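Local coordinates for 16L protein (Yaba-like disease virus, PDB 6TQP) that probably inhibits apoptosis in infected cells as a poxviral Bcl-2-like protein, with a groove that holds a bound peptide, at residues V98-I103 with N142-K147. Numbering follows the deposited sequence.
Sequences VKLAII and NFINIK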
loop_
_atom_site.group_PDB
_atom_site.type_symbol
_atom_site.label_atom_id
_atom_site.label_comp_id
_atom_site.label_asym_id
_atom_site.label_seq_id
_atom_site.Cartn_x
_atom_site.Cartn_y
_atom_site.Cartn_z
ATOM N N VAL A 98 7.331 -3.675 -4.346
ATOM C CA VAL A 98 6.053 -4.346 -4.138
ATOM C C VAL A 98 5.235 -3.613 -3.081
ATOM O O VAL A 98 4.017 -3.452 -3.216
ATOM C CB VAL A 98 6.271 -5.822 -3.753
ATOM C CG1 VAL A 98 4.953 -6.478 -3.380
ATOM C CG2 VAL A 98 6.919 -6.563 -4.901
ATOM N N LYS A 99 5.885 -3.186 -2.001
ATOM C CA LYS A 99 5.162 -2.486 -0.947
ATOM C C LYS A 99 4.520 -1.219 -1.483
ATOM O O LYS A 99 3.376 -0.903 -1.142
ATOM C CB LYS A 99 6.103 -2.170 0.209
ATOM C CG LYS A 99 6.494 -3.404 1.010
ATOM C CD LYS A 99 7.525 -3.101 2.083
ATOM C CE LYS A 99 7.828 -4.344 2.943
ATOM N NZ LYS A 99 8.702 -4.030 4.128
ATOM N N LEU A 100 5.230 -0.491 -2.341
ATOM C CA LEU A 100 4.646 0.708 -2.931
ATOM C C LEU A 100 3.430 0.354 -3.769
ATOM O O LEU A 100 2.381 0.998 -3.660
ATOM C CB LEU A 100 5.687 1.437 -3.768
ATOM C CG LEU A 100 6.820 2.074 -2.959
ATOM C CD1 LEU A 100 7.825 2.657 -3.890
ATOM C CD2 LEU A 100 6.288 3.170 -2.017
ATOM N N ALA A 101 3.537 -0.700 -4.582
ATOM C CA ALA A 101 2.391 -1.123 -5.377
ATOM C C ALA A 101 1.209 -1.476 -4.488
ATOM O O ALA A 101 0.059 -1.167 -4.822
ATOM C CB ALA A 101 2.760 -2.309 -6.261
ATOM N N ILE A 102 1.465 -2.116 -3.343
ATOM C CA ILE A 102 0.360 -2.497 -2.464
ATOM C C ILE A 102 -0.295 -1.254 -1.852
ATOM O O ILE A 102 -1.516 -1.212 -1.656
ATOM C CB ILE A 102 0.839 -3.493 -1.395
ATOM C CG1 ILE A 102 1.106 -4.846 -2.064
ATOM C CG2 ILE A 102 -0.198 -3.641 -0.292
ATOM C CD1 ILE A 102 1.792 -5.860 -1.165
ATOM N N ILE A 103 0.489 -0.227 -1.527
ATOM C CA ILE A 103 -0.131 1.002 -1.024
ATOM C C ILE A 103 -1.075 1.568 -2.072
ATOM O O ILE A 103 -2.195 1.985 -1.762
ATOM C CB ILE A 103 0.938 2.030 -0.613
ATOM C CG1 ILE A 103 1.757 1.472 0.550
ATOM C CG2 ILE A 103 0.286 3.379 -0.234
ATOM C CD1 ILE A 103 3.002 2.284 0.874
ATOM N N ASN A 142 15.243 3.435 2.208
ATOM C CA ASN A 142 16.377 3.564 1.294
ATOM C C ASN A 142 15.936 3.554 -0.159
ATOM O O ASN A 142 16.536 4.234 -0.998
ATOM C CB ASN A 142 17.385 2.439 1.536
ATOM C CG ASN A 142 18.134 2.604 2.835
ATOM O OD1 ASN A 142 18.136 3.686 3.428
ATOM N ND2 ASN A 142 18.782 1.537 3.284
ATOM N N PHE A 143 14.895 2.794 -0.485
ATOM C CA PHE A 143 14.461 2.718 -1.874
ATOM C C PHE A 143 13.833 4.031 -2.324
ATOM O O PHE A 143 14.076 4.482 -3.444
ATOM C CB PHE A 143 13.481 1.562 -2.054
ATOM C CG PHE A 143 12.969 1.415 -3.448
ATOM C CD1 PHE A 143 13.760 0.859 -4.435
ATOM C CD2 PHE A 143 11.698 1.831 -3.777
ATOM C CE1 PHE A 143 13.287 0.717 -5.717
ATOM C CE2 PHE A 143 11.220 1.695 -5.058
ATOM C CZ PHE A 143 12.011 1.141 -6.028
ATOM N N ILE A 144 13.022 4.656 -1.470
ATOM C CA ILE A 144 12.329 5.861 -1.912
ATOM C C ILE A 144 13.216 7.094 -1.772
ATOM O O ILE A 144 13.064 8.055 -2.535
ATOM C CB ILE A 144 11.001 6.031 -1.158
ATOM C CG1 ILE A 144 11.236 6.161 0.341
ATOM C CG2 ILE A 144 10.074 4.864 -1.471
ATOM C CD1 ILE A 144 9.961 6.380 1.129
ATOM N N ASN A 145 14.137 7.108 -0.806
ATOM C CA ASN A 145 15.152 8.156 -0.771
ATOM C C ASN A 145 15.981 8.130 -2.047
ATOM O O ASN A 145 16.068 9.124 -2.772
ATOM C CB ASN A 145 16.066 7.987 0.447
ATOM C CG ASN A 145 15.427 8.469 1.741
ATOM O OD1 ASN A 145 14.449 9.212 1.732
ATOM N ND2 ASN A 145 15.999 8.052 2.866
ATOM N N ILE A 146 16.597 6.981 -2.337
ATOM C CA ILE A 146 17.498 6.874 -3.479
ATOM C C ILE A 146 16.741 6.871 -4.803
ATOM O O ILE A 146 17.346 7.116 -5.854
ATOM C CB ILE A 146 18.369 5.610 -3.336
ATOM C CG1 ILE A 146 19.241 5.706 -2.082
ATOM C CG2 ILE A 146 19.262 5.417 -4.558
ATOM C CD1 ILE A 146 19.686 4.359 -1.532
ATOM N N LYS A 147 15.432 6.597 -4.785
ATOM C CA LYS A 147 14.641 6.672 -6.011
ATOM C C LYS A 147 14.932 7.963 -6.764
ATOM O O LYS A 147 15.006 7.972 -7.999
ATOM C CB LYS A 147 13.153 6.539 -5.673
ATOM C CG LYS A 147 12.181 7.230 -6.624
ATOM C CD LYS A 147 12.256 6.717 -8.064
ATOM C CE LYS A 147 11.261 7.457 -8.944
ATOM N NZ LYS A 147 9.875 7.385 -8.401
#
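Leu100 reaches from helix 96-113 to Phe143 and Ile144 of helix 137-148, bridging two helices of the all-helical Bcl-2-like fold of the M11L family. The backbones stand well apart, the nearest CA atoms being those of Leu100 and Ile144 at 9.3 Å, so the gap is spanned by side chains alone, without a hydrogen bond between the segments. Leu100 leaves its backbone toward helix 137-148, but its CB is still 5.7 Å from Phe143 CE2 and makes no contact with the other segment. CG swings beside the backbone N, opposite the carbonyl carbon (chi1 -69°), and is still 4.5 Å from Ile144 CG2. With chi2 at 175°, CD1 continues the line of the chain away from CA and becomes the leading methyl. It arrives at the edge of the Phe143 ring, in its plane rather than over a face, 3.7 Å from Phe143 CE2. The same methyl lies 4.0 Å from Ile144 CG2, so it faces the ring edge and the gamma methyl of Ile144 at once. Little surface is buried, about 97 Å² in all, though Leu100 and Ile144 are both buried in the protein and both also rest on Asp50 of helix 38-68. Phe143 is partly exposed. Its ring stacks with an aromatic side chain of the bound peptide, while Val98 and Ala101 pack on apolar peptide side chains; the contact thus joins two helices that both border the peptide groove, consistent with the ligand groove of Bcl-2-like proteins. In Ile144, CG1 lies between the backbone N and the carbonyl carbon (chi1 61°), and it is CG2 that also receives the second branch of the leucine, with Leu100 CD2 4.2 Å from Ile144 CG2.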